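Local coordinates for PTS-dependent dihydroxyacetone kinase operon regulatory protein (Escherichia coli, PDB 4LRZ) that activates transcription of the dhaKLM operon from a sigma-70 promoter and represses its own expression, the part described here being its sensor region, at residues M68-C73 with L163-Q169; I112-C116 with Q134-L140; A265-V271 with A284-P290. All blocks are in the same frame, centred on the assembly; numbering follows the deposited sequence.

How the interactions relate
Interactions 1 and 2 both lie in the GAF domain of the sensor region, and interaction 3 lies in the PAS domain. Along the chain, interaction 2 is nested inside the loop closed by interaction 1. Their centres are about 18 Å apart and their nearest atoms about 6 Å apart, so they do not touch. Interaction 3 follows in series, its centre about 68 Å from that of interaction 1 and about 73 Å from that of interaction 2, with the long helix 174-211 running between the two domains. Interactions 1 and 3 both touch the second subunit. A bound ADP lies about 14 Å from the side chain of Met-68 in interaction 1.

Interaction 1 of 3, residues M68-C73 with L163-Q169; sequences MAPREC and LACPVEQ
Cys-73 and Cys-165 bring the backbones together with their CA atoms 4.5 Å apart, where an inverse gamma turn centred on Glu-72 ends, and a CA-H...O contact runs from Cys-73 CA to Ala-164 O at 3.2 Å. This joins the loop between helix 51-66 and strand 74-79 of the GAF domain to the end of strand 157-166. Arg-71 swings CG away from its backbone N (chi1 158°) and reaches across. Its NH2 lies 3.6 Å from Cys-165 SG and gives a weak hydrogen bond of 3.3 Å to Gln-169 O, bent to 131°. The stronger partner of NH2 is Asp-174, a salt bridge to the start of helix 174-211. Cys-73 CB sits over one face of the guanidinium, toward its rim. The side chains of Glu-72 and Gln-169 cross at about a right angle, carboxylate and amide planes 65° apart. Glu-72 OE1 comes within 3.1 Å of Gln-169 NE2, while Glu-72 CB lies against Gln-169 OE1. An alanine in place of Glu-72 has no carboxylate to set beside NE2 of Gln-169, and the amide is likely to turn more freely. One water gathers the polar atoms between the segments: it accepts from Arg-71 NE and donates to Glu-72 O, 2.7 Å away, and to Gln-169 OE1, 2.8 Å away. Side-chain and backbone acceptors thus share one solvent molecule, and the Arg-71 charge is probably balanced mainly by Asp-174, with the weak bond to Gln-169 O and the water as lesser partners.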
ATOM      1  N   MET F  68      24.311   0.323   3.053  1.00 44.43           N
ATOM      2  CA  MET F  68      25.151   1.496   3.008  1.00 46.44           C
ATOM      3  C   MET F  68      26.442   1.401   3.835  1.00 48.33           C
ATOM      4  O   MET F  68      27.444   2.058   3.499  1.00 50.50           O
ATOM      5  CB  MET F  68      24.347   2.682   3.542  1.00 45.55           C
ATOM      6  CG  MET F  68      24.765   3.993   2.972  1.00 45.20           C
ATOM      7  SD  MET F  68      23.585   5.207   3.483  1.00 52.33           S
ATOM      8  CE  MET F  68      23.474   6.060   1.957  1.00 52.62           C
ATOM      9  N   ALA F  69      26.402   0.680   4.956  1.00 49.24           N
ATOM     10  CA  ALA F  69      27.584   0.516   5.817  1.00 50.97           C
ATOM     11  C   ALA F  69      28.735  -0.104   4.993  1.00 52.95           C
ATOM     12  O   ALA F  69      28.486  -1.071   4.243  1.00 54.05           O
ATOM     13  CB  ALA F  69      27.240  -0.381   7.031  1.00 51.11           C
ATOM     14  N   PRO F  70      29.985   0.413   5.118  1.00 53.91           N
ATOM     15  CA  PRO F  70      30.561   1.441   6.003  1.00 53.63           C
ATOM     16  C   PRO F  70      30.486   2.854   5.421  1.00 52.92           C
ATOM     17  O   PRO F  70      30.691   3.048   4.211  1.00 53.72           O
ATOM     18  CB  PRO F  70      32.032   1.029   6.123  1.00 55.05           C
ATOM     19  CG  PRO F  70      32.308   0.139   4.857  1.00 56.74           C
ATOM     20  CD  PRO F  70      30.989  -0.088   4.151  1.00 55.06           C
ATOM     21  N   ARG F  71      30.205   3.815   6.299  1.00 50.50           N
ATOM     22  CA  ARG F  71      29.916   5.178   5.931  1.00 49.12           C
ATOM     23  C   ARG F  71      29.751   5.985   7.233  1.00 48.02           C
ATOM     24  O   ARG F  71      29.153   5.497   8.184  1.00 47.75           O
ATOM     25  CB  ARG F  71      28.637   5.215   5.099  1.00 47.56           C
ATOM     26  CG  ARG F  71      27.967   6.534   5.106  1.00 48.47           C
ATOM     27  CD  ARG F  71      27.163   6.867   3.862  1.00 47.06           C
ATOM     28  NE  ARG F  71      27.286   8.318   3.642  1.00 47.26           N
ATOM     29  CZ  ARG F  71      26.376   9.099   3.085  1.00 44.79           C
ATOM     30  NH1 ARG F  71      25.199   8.607   2.679  1.00 46.01           N
ATOM     31  NH2 ARG F  71      26.647  10.378   2.934  1.00 42.57           N
ATOM     32  N   GLU F  72      30.308   7.187   7.299  1.00 47.83           N
ATOM     33  CA  GLU F  72      30.093   8.076   8.464  1.00 47.43           C
ATOM     34  C   GLU F  72      28.772   8.828   8.325  1.00 45.80           C
ATOM     35  O   GLU F  72      28.734   9.918   7.754  1.00 45.00           O
ATOM     36  CB  GLU F  72      31.247   9.079   8.616  1.00 48.94           C
ATOM     37  CG  GLU F  72      32.589   8.494   9.136  1.00 52.31           C
ATOM     38  CD  GLU F  72      33.773   9.469   9.011  1.00 58.01           C
ATOM     39  OE1 GLU F  72      34.668   9.193   8.174  1.00 61.68           O
ATOM     40  OE2 GLU F  72      33.830  10.506   9.733  1.00 59.08           O
ATOM     41  N   CYS F  73      27.681   8.236   8.808  1.00 44.43           N
ATOM     42  CA  CYS F  73      26.400   8.888   8.716  1.00 44.73           C
ATOM     43  C   CYS F  73      25.413   8.338   9.735  1.00 42.83           C
ATOM     44  O   CYS F  73      25.659   7.327  10.361  1.00 44.17           O
ATOM     45  CB  CYS F  73      25.806   8.795   7.304  1.00 45.55           C
ATOM     46  SG  CYS F  73      24.975   7.238   6.976  1.00 53.09           S
ATOM     47  N   LEU F 163      18.882  12.048   7.178  1.00 32.57           N
ATOM     48  CA  LEU F 163      20.200  11.497   7.081  1.00 34.18           C
ATOM     49  C   LEU F 163      21.203  12.621   7.394  1.00 35.49           C
ATOM     50  O   LEU F 163      21.199  13.659   6.736  1.00 35.46           O
ATOM     51  CB  LEU F 163      20.418  10.984   5.664  1.00 34.11           C
ATOM     52  CG  LEU F 163      21.755  10.362   5.244  1.00 35.46           C
ATOM     53  CD1 LEU F 163      21.504   9.295   4.162  1.00 35.66           C
ATOM     54  CD2 LEU F 163      22.771  11.388   4.779  1.00 33.25           C
ATOM     55  N   ALA F 164      22.065  12.385   8.392  1.00 37.17           N
ATOM     56  CA  ALA F 164      23.075  13.340   8.850  1.00 38.36           C
ATOM     57  C   ALA F 164      24.456  12.779   8.534  1.00 40.11           C
ATOM     58  O   ALA F 164      24.695  11.589   8.749  1.00 41.52           O
ATOM     59  CB  ALA F 164      22.948  13.566  10.346  1.00 37.08           C
ATOM     60  N   CYS F 165      25.359  13.628   8.039  1.00 40.80           N
ATOM     61  CA  CYS F 165      26.739  13.235   7.765  1.00 41.70           C
ATOM     62  C   CYS F 165      27.693  14.410   7.749  1.00 42.33           C
ATOM     63  O   CYS F 165      27.273  15.521   7.429  1.00 41.85           O
ATOM     64  CB  CYS F 165      26.858  12.457   6.437  1.00 42.47           C
ATOM     65  SG  CYS F 165      26.679  13.383   4.894  1.00 43.32           S
ATOM     66  N   PRO F 166      28.993  14.169   8.064  1.00 43.75           N
ATOM     67  CA  PRO F 166      29.987  15.247   7.904  1.00 44.71           C
ATOM     68  C   PRO F 166      29.868  15.854   6.515  1.00 45.66           C
ATOM     69  O   PRO F 166      29.662  15.134   5.532  1.00 45.98           O
ATOM     70  CB  PRO F 166      31.331  14.543   8.109  1.00 45.16           C
ATOM     71  CG  PRO F 166      31.035  13.371   8.962  1.00 44.63           C
ATOM     72  CD  PRO F 166      29.583  12.967   8.686  1.00 44.47           C
ATOM     73  N   VAL F 167      29.928  17.175   6.451  1.00 46.51           N
ATOM     74  CA  VAL F 167      29.664  17.894   5.215  1.00 48.20           C
ATOM     75  C   VAL F 167      30.554  17.424   4.037  1.00 50.21           C
ATOM     76  O   VAL F 167      30.065  17.288   2.914  1.00 51.16           O
ATOM     77  CB  VAL F 167      29.719  19.451   5.447  1.00 48.03           C
ATOM     78  CG1 VAL F 167      31.127  19.949   5.509  1.00 47.57           C
ATOM     79  CG2 VAL F 167      28.943  20.178   4.377  1.00 48.88           C
ATOM     80  N   GLU F 168      31.836  17.148   4.295  1.00 51.82           N
ATOM     81  CA  GLU F 168      32.755  16.691   3.236  1.00 54.01           C
ATOM     82  C   GLU F 168      32.389  15.322   2.616  1.00 53.43           C
ATOM     83  O   GLU F 168      32.825  15.010   1.514  1.00 53.85           O
ATOM     84  CB  GLU F 168      34.236  16.710   3.706  1.00 56.01           C
ATOM     85  CG  GLU F 168      34.684  15.513   4.633  1.00 60.03           C
ATOM     86  CD  GLU F 168      34.451  15.738   6.173  1.00 65.65           C
ATOM     87  OE1 GLU F 168      33.871  16.794   6.599  1.00 63.74           O
ATOM     88  OE2 GLU F 168      34.865  14.827   6.951  1.00 66.13           O
ATOM     89  N   GLN F 169      31.584  14.521   3.310  1.00 52.44           N
ATOM     90  CA  GLN F 169      31.224  13.194   2.807  1.00 52.30           C
ATOM     91  C   GLN F 169      29.821  13.060   2.214  1.00 50.38           C
ATOM     92  O   GLN F 169      29.360  11.951   1.963  1.00 49.70           O
ATOM     93  CB  GLN F 169      31.366  12.176   3.916  1.00 52.99           C
ATOM     94  CG  GLN F 169      32.760  12.024   4.429  1.00 56.35           C
ATOM     95  CD  GLN F 169      32.776  11.133   5.625  1.00 58.86           C
ATOM     96  OE1 GLN F 169      32.241  10.012   5.594  1.00 59.86           O
ATOM     97  NE2 GLN F 169      33.365  11.620   6.708  1.00 59.42           N
TER
HETATM   98  O   HOH W   1      29.443   9.943   5.164  1.00 43.77           O

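Interaction 2 of 3, residues I112-C116 with Q134-L140; sequences IIGTC and QHFKQVL
His-135 lays the edge of its ring against the backbone of Thr-115 and Cys-116. With CG turned away from its own carbonyl carbon (chi1 -70°), the side chain can be followed outward: CB passes Thr-115 O at 3.8 Å, CG keeps near the same oxygen, and CD2 approaches it most closely, 3.4 Å away and near the ring plane. NE2 meets Cys-116 SG at 3.8 Å, the sulfur lying oblique to the ring. ND1 is hydrogen-bonded to Ala-132 O, which fixes the ring's rotation, and the Phe-145 ring meets the imidazole with planes at about 90°. In the GAF domain this packs the turn between helices 110-113 and 117-124, with Cys-116 as N-cap of the second, against the loop between strands 128-131 and 143-151. Gly-114 leaves the first helix with positive phi, and a side chain here would run into Phe-136 CB. Phe-136 N gives Thr-115 O a weak hydrogen bond of 3.4 Å. The same carbonyl also receives a hydrogen bond from a water at 2.7 Å; this water donates to Ile-113 O and accepts from Lys-137 N as well. Lys-137 lays CG close to Ile-113 O and, bent at chi2 (-62°), carries NZ to Thr-31 O and Lys-28 O. Beside the histidine, Leu-140 CD1 touches Cys-116 SG at 4.2 Å.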
ATOM      1  N   ILE F 112      14.649  26.307  17.517  1.00 38.74           N
ATOM      2  CA  ILE F 112      15.638  25.864  18.530  1.00 38.34           C
ATOM      3  C   ILE F 112      17.034  25.709  17.920  1.00 39.04           C
ATOM      4  O   ILE F 112      18.042  26.135  18.493  1.00 39.55           O
ATOM      5  CB  ILE F 112      15.218  24.547  19.222  1.00 37.78           C
ATOM      6  CG1 ILE F 112      13.783  24.649  19.740  1.00 35.63           C
ATOM      7  CG2 ILE F 112      16.216  24.168  20.307  1.00 37.46           C
ATOM      8  CD1 ILE F 112      13.262  23.401  20.421  1.00 35.40           C
ATOM      9  N   ILE F 113      17.119  25.109  16.746  1.00 38.68           N
ATOM     10  CA  ILE F 113      18.450  24.829  16.214  1.00 38.68           C
ATOM     11  C   ILE F 113      18.746  25.643  14.959  1.00 39.07           C
ATOM     12  O   ILE F 113      19.800  25.477  14.356  1.00 38.99           O
ATOM     13  CB  ILE F 113      18.729  23.273  15.995  1.00 38.84           C
ATOM     14  CG1 ILE F 113      17.844  22.684  14.861  1.00 37.16           C
ATOM     15  CG2 ILE F 113      18.651  22.491  17.341  1.00 36.49           C
ATOM     16  CD1 ILE F 113      18.248  21.317  14.426  1.00 35.50           C
ATOM     17  N   GLY F 114      17.797  26.485  14.556  1.00 38.71           N
ATOM     18  CA  GLY F 114      17.984  27.260  13.351  1.00 39.68           C
ATOM     19  C   GLY F 114      17.714  26.472  12.069  1.00 39.16           C
ATOM     20  O   GLY F 114      17.367  25.303  12.112  1.00 38.50           O
ATOM     21  N   THR F 115      17.861  27.158  10.948  1.00 38.65           N
ATOM     22  CA  THR F 115      17.678  26.615   9.635  1.00 38.83           C
ATOM     23  C   THR F 115      18.486  25.347   9.479  1.00 38.41           C
ATOM     24  O   THR F 115      19.735  25.367   9.641  1.00 38.13           O
ATOM     25  CB  THR F 115      18.206  27.599   8.581  1.00 40.22           C
ATOM     26  OG1 THR F 115      17.728  28.912   8.878  1.00 40.66           O
ATOM     27  CG2 THR F 115      17.785  27.174   7.158  1.00 38.79           C
ATOM     28  N   CYS F 116      17.753  24.282   9.127  1.00 36.78           N
ATOM     29  CA  CYS F 116      18.241  22.921   9.029  1.00 35.54           C
ATOM     30  C   CYS F 116      17.172  22.052   8.384  1.00 34.20           C
ATOM     31  O   CYS F 116      15.991  22.157   8.715  1.00 34.33           O
ATOM     32  CB  CYS F 116      18.574  22.361  10.429  1.00 35.72           C
ATOM     33  SG  CYS F 116      19.443  20.791  10.369  1.00 37.17           S
ATOM     34  N   GLN F 134      24.927  27.110   5.045  1.00 41.90           N
ATOM     35  CA  GLN F 134      23.463  27.310   4.883  1.00 40.62           C
ATOM     36  C   GLN F 134      22.768  27.171   6.240  1.00 39.76           C
ATOM     37  O   GLN F 134      21.666  27.691   6.422  1.00 39.86           O
ATOM     38  CB  GLN F 134      22.813  26.283   3.928  1.00 39.61           C
ATOM     39  CG  GLN F 134      23.348  26.271   2.511  1.00 39.22           C
ATOM     40  CD  GLN F 134      22.757  25.110   1.686  1.00 38.68           C
ATOM     41  OE1 GLN F 134      22.717  23.972   2.149  1.00 39.37           O
ATOM     42  NE2 GLN F 134      22.290  25.401   0.482  1.00 38.10           N
ATOM     43  N   HIS F 135      23.380  26.424   7.165  1.00 38.76           N
ATOM     44  CA  HIS F 135      22.825  26.264   8.502  1.00 38.86           C
ATOM     45  C   HIS F 135      22.952  27.604   9.274  1.00 39.62           C
ATOM     46  O   HIS F 135      23.969  28.289   9.182  1.00 39.64           O
ATOM     47  CB  HIS F 135      23.514  25.128   9.264  1.00 37.55           C
ATOM     48  CG  HIS F 135      23.188  23.755   8.735  1.00 39.10           C
ATOM     49  ND1 HIS F 135      24.126  22.941   8.138  1.00 37.18           N
ATOM     50  CD2 HIS F 135      22.028  23.053   8.726  1.00 37.70           C
ATOM     51  CE1 HIS F 135      23.548  21.824   7.738  1.00 37.88           C
ATOM     52  NE2 HIS F 135      22.281  21.860   8.106  1.00 39.36           N
ATOM     53  N   PHE F 136      21.928  27.975  10.037  1.00 40.24           N
ATOM     54  CA  PHE F 136      22.006  29.229  10.803  1.00 41.05           C
ATOM     55  C   PHE F 136      23.090  29.167  11.886  1.00 41.19           C
ATOM     56  O   PHE F 136      23.937  30.055  11.993  1.00 42.56           O
ATOM     57  CB  PHE F 136      20.650  29.561  11.399  1.00 41.21           C
ATOM     58  CG  PHE F 136      20.581  30.925  12.052  1.00 44.00           C
ATOM     59  CD1 PHE F 136      20.375  32.083  11.272  1.00 44.51           C
ATOM     60  CD2 PHE F 136      20.705  31.061  13.443  1.00 42.56           C
ATOM     61  CE1 PHE F 136      20.290  33.344  11.864  1.00 45.40           C
ATOM     62  CE2 PHE F 136      20.609  32.337  14.042  1.00 42.26           C
ATOM     63  CZ  PHE F 136      20.413  33.467  13.247  1.00 44.12           C
ATOM     64  N   LYS F 137      23.062  28.099  12.666  1.00 41.14           N
ATOM     65  CA  LYS F 137      23.979  27.860  13.775  1.00 41.80           C
ATOM     66  C   LYS F 137      25.312  27.379  13.289  1.00 42.63           C
ATOM     67  O   LYS F 137      25.373  26.385  12.565  1.00 42.21           O
ATOM     68  CB  LYS F 137      23.405  26.776  14.690  1.00 40.81           C
ATOM     69  CG  LYS F 137      22.113  27.158  15.334  1.00 40.18           C
ATOM     70  CD  LYS F 137      22.292  28.361  16.207  1.00 40.06           C
ATOM     71  CE  LYS F 137      21.301  28.358  17.348  1.00 39.93           C
ATOM     72  NZ  LYS F 137      21.649  29.373  18.402  1.00 40.37           N
ATOM     73  N   GLN F 138      26.378  28.054  13.730  1.00 43.98           N
ATOM     74  CA  GLN F 138      27.761  27.708  13.360  1.00 45.60           C
ATOM     75  C   GLN F 138      28.173  26.297  13.757  1.00 44.79           C
ATOM     76  O   GLN F 138      29.053  25.706  13.123  1.00 45.20           O
ATOM     77  CB  GLN F 138      28.767  28.697  13.968  1.00 46.96           C
ATOM     78  CG  GLN F 138      28.932  29.983  13.156  1.00 51.34           C
ATOM     79  CD  GLN F 138      29.529  31.166  13.969  1.00 56.67           C
ATOM     80  OE1 GLN F 138      30.202  30.981  15.000  1.00 58.29           O
ATOM     81  NE2 GLN F 138      29.277  32.385  13.487  1.00 58.17           N
ATOM     82  N   VAL F 139      27.561  25.771  14.813  1.00 44.02           N
ATOM     83  CA  VAL F 139      27.902  24.435  15.293  1.00 44.05           C
ATOM     84  C   VAL F 139      27.604  23.376  14.213  1.00 43.35           C
ATOM     85  O   VAL F 139      28.290  22.350  14.136  1.00 44.23           O
ATOM     86  CB  VAL F 139      27.221  24.147  16.670  1.00 43.63           C
ATOM     87  CG1 VAL F 139      27.084  22.658  16.925  1.00 43.66           C
ATOM     88  CG2 VAL F 139      28.036  24.802  17.774  1.00 45.15           C
ATOM     89  N   LEU F 140      26.644  23.673  13.338  1.00 42.02           N
ATOM     90  CA  LEU F 140      26.248  22.748  12.273  1.00 41.38           C
ATOM     91  C   LEU F 140      27.007  22.889  10.954  1.00 42.06           C
ATOM     92  O   LEU F 140      26.727  22.142  10.014  1.00 41.45           O
ATOM     93  CB  LEU F 140      24.731  22.819  12.029  1.00 39.57           C
ATOM     94  CG  LEU F 140      23.858  22.439  13.242  1.00 38.92           C
ATOM     95  CD1 LEU F 140      22.376  22.465  12.887  1.00 36.10           C
ATOM     96  CD2 LEU F 140      24.240  21.067  13.856  1.00 33.36           C
TER
HETATM   97  O   HOH W   2      21.044  25.873  11.999  1.00 17.04           O

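Interaction 3 of 3, residues A265-V271 with A284-P290; sequences AHPLKHV and AVITLKP
Leu-268 and Leu-288 form an antiparallel hydrogen-bonded pair, and Val-271 pairs likewise with Ile-286; the register slips by one residue between them, a beta bulge at the edge of the five-stranded antiparallel PAS sheet. Both N-H groups and both carbonyls of the leucine pair are satisfied by each other: Leu-288 N reaches Leu-268 O at 2.7 Å, and Leu-268 N reaches Leu-288 O at 3.2 Å. In the second pair, Ile-286 N meets Val-271 O at 2.8 Å, whereas the return bond from Val-271 N to Ile-286 O is weak, bent to 128°. The bulge probably accounts for the difference. His-270, with positive phi, brings its N within 3.0 Å of Ile-286 O, but at a poor angle. That N-H goes instead to a side chain, giving a nearly straight bond (172°) to Thr-287 OG1 at 3.2 Å. The hydroxyl has a second partner in His-304 NE2 on the neighbouring strand 296-304, and the His-304 ring stacks on that of His-270. On the face shared by Leu-268, Ile-286 and Leu-288, apolar groups pack against helix 256-264, Leu-268 CB touching Leu-288 CB at 4.0 Å. Just beyond the leucine pair, Pro-267 and Pro-290 cross at about a right angle, CB of the first 3.9 Å from CD of the second.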
ATOM      1  N   ALA F 265     -25.657 -17.031 -17.253  1.00 83.44           N
ATOM      2  CA  ALA F 265     -25.481 -15.822 -16.413  1.00 81.14           C
ATOM      3  C   ALA F 265     -26.755 -14.987 -16.323  1.00 81.09           C
ATOM      4  O   ALA F 265     -26.714 -13.756 -16.326  1.00 80.83           O
ATOM      5  CB  ALA F 265     -24.298 -14.977 -16.895  1.00 81.61           C
ATOM      6  N   HIS F 266     -27.879 -15.689 -16.220  1.00 81.14           N
ATOM      7  CA  HIS F 266     -29.204 -15.101 -16.312  1.00 82.05           C
ATOM      8  C   HIS F 266     -29.869 -15.170 -14.920  1.00 79.89           C
ATOM      9  O   HIS F 266     -29.900 -16.226 -14.307  1.00 79.05           O
ATOM     10  CB  HIS F 266     -29.982 -15.835 -17.441  1.00 84.40           C
ATOM     11  CG  HIS F 266     -31.480 -15.689 -17.397  1.00 87.84           C
ATOM     12  ND1 HIS F 266     -32.325 -16.752 -17.126  1.00 90.78           N
ATOM     13  CD2 HIS F 266     -32.288 -14.625 -17.642  1.00 90.44           C
ATOM     14  CE1 HIS F 266     -33.582 -16.342 -17.177  1.00 91.64           C
ATOM     15  NE2 HIS F 266     -33.588 -15.055 -17.483  1.00 91.75           N
ATOM     16  N   PRO F 267     -30.357 -14.027 -14.404  1.00 79.08           N
ATOM     17  CA  PRO F 267     -30.994 -13.943 -13.084  1.00 77.94           C
ATOM     18  C   PRO F 267     -32.292 -14.758 -12.921  1.00 78.78           C
ATOM     19  O   PRO F 267     -32.972 -15.040 -13.906  1.00 80.75           O
ATOM     20  CB  PRO F 267     -31.287 -12.446 -12.935  1.00 77.96           C
ATOM     21  CG  PRO F 267     -31.252 -11.898 -14.319  1.00 80.02           C
ATOM     22  CD  PRO F 267     -30.210 -12.698 -15.021  1.00 79.83           C
ATOM     23  N   LEU F 268     -32.626 -15.121 -11.686  1.00 77.60           N
ATOM     24  CA  LEU F 268     -33.869 -15.823 -11.367  1.00 78.57           C
ATOM     25  C   LEU F 268     -34.451 -15.208 -10.115  1.00 78.80           C
ATOM     26  O   LEU F 268     -33.740 -15.069  -9.122  1.00 77.76           O
ATOM     27  CB  LEU F 268     -33.606 -17.303 -11.100  1.00 77.88           C
ATOM     28  CG  LEU F 268     -33.307 -18.228 -12.274  1.00 78.39           C
ATOM     29  CD1 LEU F 268     -32.787 -19.554 -11.767  1.00 77.25           C
ATOM     30  CD2 LEU F 268     -34.558 -18.437 -13.138  1.00 81.01           C
ATOM     31  N   LYS F 269     -35.732 -14.846 -10.149  1.00 80.58           N
ATOM     32  CA  LYS F 269     -36.372 -14.199  -8.999  1.00 81.31           C
ATOM     33  C   LYS F 269     -37.570 -14.985  -8.475  1.00 83.21           C
ATOM     34  O   LYS F 269     -38.479 -15.326  -9.236  1.00 85.04           O
ATOM     35  CB  LYS F 269     -36.759 -12.756  -9.338  1.00 81.77           C
ATOM     36  CG  LYS F 269     -35.708 -12.038 -10.188  1.00 81.84           C
ATOM     37  CD  LYS F 269     -35.748 -10.517 -10.090  1.00 81.63           C
ATOM     38  CE  LYS F 269     -34.572  -9.920 -10.865  1.00 80.40           C
ATOM     39  NZ  LYS F 269     -34.484  -8.439 -10.748  1.00 79.72           N
ATOM     40  N   HIS F 270     -37.552 -15.288  -7.175  1.00 83.77           N
ATOM     41  CA  HIS F 270     -38.648 -15.994  -6.481  1.00 85.93           C
ATOM     42  C   HIS F 270     -39.165 -17.244  -7.214  1.00 87.24           C
ATOM     43  O   HIS F 270     -40.345 -17.570  -7.134  1.00 88.72           O
ATOM     44  CB  HIS F 270     -39.816 -15.032  -6.179  1.00 87.72           C
ATOM     45  CG  HIS F 270     -39.627 -14.197  -4.944  1.00 89.28           C
ATOM     46  ND1 HIS F 270     -38.607 -13.275  -4.808  1.00 88.81           N
ATOM     47  CD2 HIS F 270     -40.353 -14.122  -3.800  1.00 91.61           C
ATOM     48  CE1 HIS F 270     -38.701 -12.685  -3.628  1.00 89.10           C
ATOM     49  NE2 HIS F 270     -39.753 -13.178  -2.998  1.00 91.56           N
ATOM     50  N   VAL F 271     -38.273 -17.937  -7.917  1.00 87.04           N
ATOM     51  CA  VAL F 271     -38.597 -19.158  -8.671  1.00 88.61           C
ATOM     52  C   VAL F 271     -38.583 -20.412  -7.763  1.00 89.17           C
ATOM     53  O   VAL F 271     -37.858 -20.442  -6.763  1.00 88.24           O
ATOM     54  CB  VAL F 271     -37.586 -19.343  -9.846  1.00 88.05           C
ATOM     55  CG1 VAL F 271     -37.924 -20.568 -10.693  1.00 89.68           C
ATOM     56  CG2 VAL F 271     -37.534 -18.094 -10.723  1.00 88.06           C
ATOM     57  N   ALA F 284     -37.567 -25.555  -2.343  1.00 86.95           N
ATOM     58  CA  ALA F 284     -37.307 -24.163  -1.944  1.00 83.56           C
ATOM     59  C   ALA F 284     -37.681 -23.154  -3.020  1.00 81.52           C
ATOM     60  O   ALA F 284     -37.787 -23.490  -4.204  1.00 81.88           O
ATOM     61  CB  ALA F 284     -35.833 -23.979  -1.560  1.00 81.71           C
ATOM     62  N   VAL F 285     -37.883 -21.917  -2.585  1.00 78.67           N
ATOM     63  CA  VAL F 285     -38.060 -20.793  -3.491  1.00 75.99           C
ATOM     64  C   VAL F 285     -36.777 -19.953  -3.456  1.00 72.20           C
ATOM     65  O   VAL F 285     -36.286 -19.582  -2.389  1.00 70.98           O
ATOM     66  CB  VAL F 285     -39.345 -19.975  -3.172  1.00 77.58           C
ATOM     67  CG1 VAL F 285     -39.562 -19.852  -1.664  1.00 79.39           C
ATOM     68  CG2 VAL F 285     -39.319 -18.596  -3.841  1.00 76.55           C
ATOM     69  N   ILE F 286     -36.225 -19.685  -4.631  1.00 68.97           N
ATOM     70  CA  ILE F 286     -34.894 -19.132  -4.712  1.00 65.31           C
ATOM     71  C   ILE F 286     -34.858 -17.843  -5.502  1.00 63.84           C
ATOM     72  O   ILE F 286     -35.806 -17.522  -6.205  1.00 65.02           O
ATOM     73  CB  ILE F 286     -33.928 -20.132  -5.363  1.00 64.78           C
ATOM     74  CG1 ILE F 286     -34.215 -20.243  -6.858  1.00 65.13           C
ATOM     75  CG2 ILE F 286     -34.022 -21.483  -4.679  1.00 64.93           C
ATOM     76  CD1 ILE F 286     -33.038 -20.616  -7.690  1.00 65.56           C
ATOM     77  N   THR F 287     -33.750 -17.115  -5.367  1.00 61.09           N
ATOM     78  CA  THR F 287     -33.354 -16.027  -6.273  1.00 58.46           C
ATOM     79  C   THR F 287     -31.904 -16.258  -6.637  1.00 55.83           C
ATOM     80  O   THR F 287     -31.110 -16.678  -5.802  1.00 54.69           O
ATOM     81  CB  THR F 287     -33.533 -14.624  -5.628  1.00 58.45           C
ATOM     82  OG1 THR F 287     -34.911 -14.231  -5.701  1.00 59.48           O
ATOM     83  CG2 THR F 287     -32.702 -13.560  -6.341  1.00 58.21           C
ATOM     84  N   LEU F 288     -31.559 -16.023  -7.893  1.00 54.60           N
ATOM     85  CA  LEU F 288     -30.171 -16.123  -8.312  1.00 52.89           C
ATOM     86  C   LEU F 288     -29.703 -14.794  -8.815  1.00 51.87           C
ATOM     87  O   LEU F 288     -30.246 -14.270  -9.766  1.00 52.02           O
ATOM     88  CB  LEU F 288     -29.949 -17.176  -9.401  1.00 53.40           C
ATOM     89  CG  LEU F 288     -28.458 -17.251  -9.775  1.00 52.47           C
ATOM     90  CD1 LEU F 288     -27.730 -18.231  -8.876  1.00 49.99           C
ATOM     91  CD2 LEU F 288     -28.259 -17.634 -11.229  1.00 54.09           C
ATOM     92  N   LYS F 289     -28.668 -14.274  -8.177  1.00 50.90           N
ATOM     93  CA  LYS F 289     -28.121 -12.962  -8.494  1.00 50.84           C
ATOM     94  C   LYS F 289     -26.734 -13.122  -9.087  1.00 50.60           C
ATOM     95  O   LYS F 289     -25.799 -13.448  -8.380  1.00 51.00           O
ATOM     96  CB  LYS F 289     -28.073 -12.097  -7.231  1.00 49.65           C
ATOM     97  CG  LYS F 289     -27.381 -10.764  -7.380  1.00 49.88           C
ATOM     98  CD  LYS F 289     -28.228  -9.735  -8.120  1.00 48.35           C
ATOM     99  CE  LYS F 289     -27.845  -8.338  -7.709  1.00 48.11           C
ATOM    100  NZ  LYS F 289     -28.236  -7.355  -8.747  1.00 53.30           N
ATOM    101  N   PRO F 290     -26.604 -12.941 -10.405  1.00 51.86           N
ATOM    102  CA  PRO F 290     -25.264 -12.885 -11.029  1.00 51.62           C
ATOM    103  C   PRO F 290     -24.510 -11.659 -10.581  1.00 51.04           C
ATOM    104  O   PRO F 290     -25.127 -10.615 -10.355  1.00 51.08           O
ATOM    105  CB  PRO F 290     -25.575 -12.749 -12.534  1.00 53.10           C
ATOM    106  CG  PRO F 290     -27.020 -13.212 -12.689  1.00 53.90           C
ATOM    107  CD  PRO F 290     -27.698 -12.836 -11.396  1.00 52.93           C
TER